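PDB 3E05: precorrin-6Y C5,15-methyltransferase (Decarboxylating) from Geobacter metallireducens, which methylates precorrin-6Y at C5 and C15 with S-adenosyl-L-methionine and decarboxylates it during adenosylcobalamin biosynthesis, the present chain being the C-terminal domain of the longer enzyme. Local coordinates for the interface of chains A and B and the interface of chains A and C. Sequence-based numbering; all coordinates share one arbitrary frame. Chains: chain A/B/C, Precorrin-6Y C5,15-methyltransferase (Decarboxylating).

Contact 1: the interface of chains A and B. Residues chain A 143-145, 185-186, 188; chain B 170, 178-182.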
# COMPACT_ATOMS: atom_id res chain seq x y z
N VAL A 143 -5.04 -0.66 -14.19
CA VAL A 143 -5.71 -1.01 -12.94
C VAL A 143 -6.12 -2.49 -12.90
O VAL A 143 -6.40 -3.02 -11.83
CB VAL A 143 -6.93 -0.08 -12.64
CG1 VAL A 143 -6.49 1.34 -12.63
CG2 VAL A 143 -8.07 -0.28 -13.62
N THR A 144 -6.12 -3.13 -14.06
CA THR A 144 -6.41 -4.56 -14.15
C THR A 144 -5.16 -5.40 -14.40
O THR A 144 -4.19 -4.95 -15.03
CB THR A 144 -7.44 -4.88 -15.25
OG1 THR A 144 -6.83 -4.70 -16.53
CG2 THR A 144 -8.68 -3.97 -15.13
N LEU A 145 -5.23 -6.64 -13.94
CA LEU A 145 -4.18 -7.64 -14.11
C LEU A 145 -3.85 -7.96 -15.58
O LEU A 145 -2.68 -8.07 -15.93
CB LEU A 145 -4.59 -8.91 -13.35
CG LEU A 145 -3.54 -9.97 -13.04
CD1 LEU A 145 -2.26 -9.35 -12.48
CD2 LEU A 145 -4.14 -10.95 -12.06
N ASN A 185 -8.01 2.88 -5.31
CA ASN A 185 -7.53 1.61 -5.87
C ASN A 185 -6.09 1.76 -6.36
O ASN A 185 -5.70 2.88 -6.70
CB ASN A 185 -8.48 1.17 -6.99
CG ASN A 185 -9.85 0.80 -6.47
OD1 ASN A 185 -10.02 0.46 -5.29
ND2 ASN A 185 -10.85 0.86 -7.34
N PRO A 186 -5.29 0.66 -6.36
CA PRO A 186 -3.89 0.80 -6.83
C PRO A 186 -3.83 1.08 -8.33
O PRO A 186 -4.69 0.63 -9.08
CB PRO A 186 -3.25 -0.58 -6.54
CG PRO A 186 -4.31 -1.40 -5.87
CD PRO A 186 -5.63 -0.73 -6.01
N TYR A 188 -0.98 0.87 -11.48
CA TYR A 188 0.30 0.39 -11.93
C TYR A 188 0.76 1.33 -13.06
O TYR A 188 0.14 1.38 -14.12
CB TYR A 188 0.16 -1.04 -12.49
CG TYR A 188 -0.06 -2.04 -11.39
CD1 TYR A 188 1.02 -2.67 -10.78
CD2 TYR A 188 -1.35 -2.35 -10.95
CE1 TYR A 188 0.82 -3.60 -9.75
CE2 TYR A 188 -1.55 -3.25 -9.90
CZ TYR A 188 -0.46 -3.88 -9.32
OH TYR A 188 -0.67 -4.76 -8.28
N ALA B 170 -5.39 -4.96 -1.37
CA ALA B 170 -6.12 -4.71 -2.59
C ALA B 170 -6.34 -6.07 -3.23
O ALA B 170 -5.43 -6.90 -3.23
CB ALA B 170 -5.32 -3.81 -3.51
N TYR B 178 -12.04 -8.77 -16.59
CA TYR B 178 -11.71 -7.48 -15.97
C TYR B 178 -11.32 -7.61 -14.48
O TYR B 178 -12.11 -7.28 -13.58
CB TYR B 178 -12.86 -6.48 -16.17
CG TYR B 178 -12.51 -5.03 -15.94
CD1 TYR B 178 -12.06 -4.22 -16.98
CD2 TYR B 178 -12.64 -4.46 -14.68
CE1 TYR B 178 -11.75 -2.88 -16.76
CE2 TYR B 178 -12.34 -3.14 -14.45
CZ TYR B 178 -11.89 -2.35 -15.48
OH TYR B 178 -11.59 -1.04 -15.22
N LYS B 179 -10.12 -8.12 -14.23
CA LYS B 179 -9.64 -8.29 -12.86
C LYS B 179 -8.96 -7.04 -12.34
O LYS B 179 -7.75 -6.93 -12.37
CB LYS B 179 -8.69 -9.48 -12.77
CG LYS B 179 -9.30 -10.79 -13.22
CD LYS B 179 -8.41 -11.95 -12.84
CE LYS B 179 -8.78 -12.49 -11.48
NZ LYS B 179 -9.98 -13.36 -11.56
N MET B 180 -9.78 -6.11 -11.86
CA MET B 180 -9.32 -4.85 -11.28
C MET B 180 -9.00 -5.03 -9.79
O MET B 180 -9.80 -5.63 -9.06
CB MET B 180 -10.41 -3.79 -11.46
CG MET B 180 -10.10 -2.42 -10.87
SD MET B 180 -11.35 -1.17 -11.26
CE MET B 180 -12.61 -1.60 -10.11
N PHE B 181 -7.87 -4.49 -9.34
CA PHE B 181 -7.56 -4.48 -7.92
C PHE B 181 -8.36 -3.39 -7.23
O PHE B 181 -8.25 -2.20 -7.58
CB PHE B 181 -6.06 -4.26 -7.67
CG PHE B 181 -5.22 -5.47 -8.00
CD1 PHE B 181 -5.02 -6.47 -7.05
CD2 PHE B 181 -4.61 -5.60 -9.24
CE1 PHE B 181 -4.23 -7.59 -7.34
CE2 PHE B 181 -3.81 -6.70 -9.54
CZ PHE B 181 -3.62 -7.70 -8.59
N GLU B 182 -9.17 -3.80 -6.27
CA GLU B 182 -9.92 -2.88 -5.43
C GLU B 182 -9.35 -2.85 -4.02
O GLU B 182 -9.18 -3.89 -3.39
CB GLU B 182 -11.39 -3.28 -5.40
CG GLU B 182 -12.02 -3.31 -6.77
CD GLU B 182 -13.51 -3.57 -6.71
OE1 GLU B 182 -14.25 -2.65 -6.28
OE2 GLU B 182 -13.94 -4.68 -7.09
O HOH W 1 -13.62 0.16 -6.60
O HOH W 2 -7.26 -0.72 -9.63
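B:Phe181, A:Thr144 and A:Val143 bury the most surface in this part of a two-fold symmetric interface between copies of the C-terminal methyltransferase domain; the pairing holds the two copies together in the deposited assembly and may belong to a natural oligomer. The loop of chain B that holds B:Tyr178 to B:Phe181 runs antiparallel to A:Val143–A:Leu145, the stretch leading into helix 145-157 of chain A, with a beta bridge between A:Thr144 and B:Met180. Two main-chain hydrogen bonds flank that bridge. The amide N of B:Phe181 gives to the carbonyl O of A:Val143 at 3.2 Å, nearly along the C=O axis. On the other side the N of A:Leu145, the first residue of its helix, gives to B:Lys179 O at 3.0 Å and meets that carbonyl from above its plane.

With CG anti to its carbonyl carbon (chi1 -73°), the B:Phe181 side chain enters chain A between A:Pro186 and A:Tyr188. Its CB packs 3.8 Å from A:Pro186 CG, and the phenolic OH of A:Tyr188 stands over one ring face toward the rim, the two side chains crossing at about a right angle. A:Pro186 CG also touches the methyl of B:Ala170.

A:Val143 CG2 lies alongside the B:Met180 side chain. Water 2 connects B:Phe181 O with A:Pro186 O, and water 1 joins A:Asn185 ND2 to the carboxylate OE1 of B:Glu182. A:Thr144 sets its OG1 in the crowded position between backbone N and carbonyl carbon (chi1 71°), which turns the methyl CG2 over the centre of the B:Tyr178 ring, 3.6 Å from the centroid in a CH-pi contact.

Contact 2: the interface of chains A and C. Residues chain A 27, 168-172, 181; chain C 35, 163-167.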
# COMPACT_ATOMS: atom_id res chain seq x y z
N GLU A 27 -2.70 12.74 -7.62
CA GLU A 27 -1.44 12.21 -7.12
C GLU A 27 -0.77 11.30 -8.15
O GLU A 27 0.41 11.47 -8.44
CB GLU A 27 -1.63 11.49 -5.78
CG GLU A 27 -2.21 12.33 -4.64
CD GLU A 27 -3.74 12.46 -4.65
OE1 GLU A 27 -4.43 11.87 -5.49
OE2 GLU A 27 -4.25 13.21 -3.80
N ASN A 168 -0.00 3.23 -4.29
CA ASN A 168 -1.17 3.21 -3.41
C ASN A 168 -1.25 4.56 -2.70
O ASN A 168 -0.25 5.08 -2.23
CB ASN A 168 -1.10 2.05 -2.41
CG ASN A 168 -1.67 0.75 -2.98
OD1 ASN A 168 -2.88 0.54 -3.00
ND2 ASN A 168 -0.79 -0.12 -3.44
N VAL A 169 -2.44 5.13 -2.67
CA VAL A 169 -2.67 6.42 -2.03
C VAL A 169 -3.87 6.27 -1.11
O VAL A 169 -4.92 5.79 -1.54
CB VAL A 169 -3.00 7.53 -3.07
CG1 VAL A 169 -3.32 8.86 -2.35
CG2 VAL A 169 -1.81 7.75 -4.01
N ALA A 170 -3.70 6.68 0.15
CA ALA A 170 -4.82 6.81 1.08
C ALA A 170 -4.81 8.20 1.71
O ALA A 170 -3.75 8.69 2.07
CB ALA A 170 -4.77 5.74 2.14
N LYS A 171 -5.99 8.81 1.83
CA LYS A 171 -6.10 10.22 2.23
C LYS A 171 -7.17 10.47 3.28
O LYS A 171 -8.22 9.82 3.26
CB LYS A 171 -6.47 11.09 1.02
CG LYS A 171 -5.53 11.01 -0.16
CD LYS A 171 -5.58 12.28 -0.98
CE LYS A 171 -6.94 12.56 -1.55
NZ LYS A 171 -6.81 13.41 -2.76
N THR A 172 -6.88 11.40 4.20
CA THR A 172 -7.87 11.96 5.12
C THR A 172 -8.31 13.31 4.58
O THR A 172 -7.47 14.15 4.22
CB THR A 172 -7.29 12.22 6.51
OG1 THR A 172 -6.35 13.30 6.43
CG2 THR A 172 -6.59 11.01 7.05
N PHE A 181 -8.54 7.36 7.01
CA PHE A 181 -7.84 7.19 5.75
C PHE A 181 -8.71 6.42 4.77
O PHE A 181 -9.12 5.31 5.05
CB PHE A 181 -6.51 6.45 5.96
CG PHE A 181 -5.43 7.28 6.56
CD1 PHE A 181 -4.65 8.10 5.75
CD2 PHE A 181 -5.19 7.24 7.93
CE1 PHE A 181 -3.62 8.89 6.31
CE2 PHE A 181 -4.17 8.02 8.50
CZ PHE A 181 -3.39 8.85 7.69
N LYS C 35 1.04 18.83 -4.61
CA LYS C 35 0.36 19.32 -3.41
C LYS C 35 0.76 20.77 -3.08
O LYS C 35 -0.03 21.53 -2.50
CB LYS C 35 0.65 18.40 -2.21
CG LYS C 35 0.03 16.97 -2.29
CD LYS C 35 -1.49 16.97 -2.46
CE LYS C 35 -2.02 15.53 -2.63
NZ LYS C 35 -3.47 15.49 -2.74
N GLU C 163 -4.97 18.24 4.91
CA GLU C 163 -5.14 16.93 4.29
C GLU C 163 -3.89 16.11 4.58
O GLU C 163 -2.78 16.64 4.56
CB GLU C 163 -5.32 17.07 2.78
CG GLU C 163 -5.27 15.72 2.02
CD GLU C 163 -5.14 15.91 0.53
OE1 GLU C 163 -6.14 16.29 -0.11
OE2 GLU C 163 -4.04 15.66 -0.02
N VAL C 164 -4.07 14.82 4.85
CA VAL C 164 -2.94 13.89 4.96
C VAL C 164 -3.08 12.84 3.87
O VAL C 164 -4.14 12.23 3.76
CB VAL C 164 -2.89 13.20 6.33
CG1 VAL C 164 -1.64 12.33 6.44
CG2 VAL C 164 -2.96 14.23 7.46
N ALA C 165 -2.04 12.65 3.06
CA ALA C 165 -2.04 11.61 2.02
C ALA C 165 -0.88 10.64 2.26
O ALA C 165 0.30 11.02 2.20
CB ALA C 165 -1.96 12.23 0.64
N CYS C 166 -1.21 9.38 2.54
CA CYS C 166 -0.18 8.37 2.75
C CYS C 166 0.07 7.71 1.43
O CYS C 166 -0.83 7.10 0.83
CB CYS C 166 -0.58 7.34 3.80
SG CYS C 166 0.73 6.14 4.10
N VAL C 167 1.31 7.83 0.96
CA VAL C 167 1.69 7.38 -0.37
C VAL C 167 2.61 6.19 -0.24
O VAL C 167 3.67 6.28 0.38
CB VAL C 167 2.34 8.52 -1.21
CG1 VAL C 167 2.94 7.98 -2.52
CG2 VAL C 167 1.31 9.64 -1.49
O HOH W 3 -6.79 16.18 -2.51
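A bend at chi2 (83°) turns the carboxylate of A:Glu27 toward chain C, while A:Lys171, bent at chi3 (-61°), and C:Lys35, bent at chi2 (-57°), bring their amino groups to the same oxygen. A:Glu27 OE2 thus accepts two hydrogen bonds: A:Lys171 NZ, 2.8 Å away, meets the syn lone pair of OE2, and C:Lys35 NZ, at 2.6 Å, comes from above the carboxylate plane. C:Glu163, with CG anti to its backbone N, takes C:Lys35 NZ on the syn lone pair of OE2 and, through OE1 and water 3, reaches A:Lys171 NZ. The alternating, presumably charged groups probably offset the repulsion between the two carboxylates and between the two amines. An alanine at A:Glu27 would remove the shared acceptor and would probably leave A:Lys171 and C:Lys35 less well fixed and mutually repelling.

Beside this network strands 161-172 of chain A and 161-173 of chain C pair antiparallel. A:Ala170 and C:Cys166 exchange main-chain bonds, C:Cys166 N lying 2.7 Å from A:Ala170 O, and A:Thr172 N gives to C:Val164 O at 2.9 Å. The hydroxyl OG1 of A:Thr172 accepts C:Val164 N at 3.2 Å, while its CG2 lies over the centre of the A:Phe181 ring, whose CE1 touches C:Val164 CG1. The salt-bridge cluster is likely to steady this strand pairing, which continues a beta-sheet from chain A into chain C in the deposited four-copy assembly.

The C-alpha centres of contact 1 and contact 2 lie about 18 Å apart, and chain A takes part in both with different partners. The same sequence region serves each: position 181 is inserted into a neighbour by chain B in contact 1, whereas in chain A it lies beside the strand pairing of contact 2. Residue 170 likewise lends its methyl to the former and its main chain to the latter. The long strand beginning at residue 161 and the loop after it therefore link two distinct two-fold interfaces, which could hold the four deposited copies as a tetramer, though the structure alone does not show this in solution.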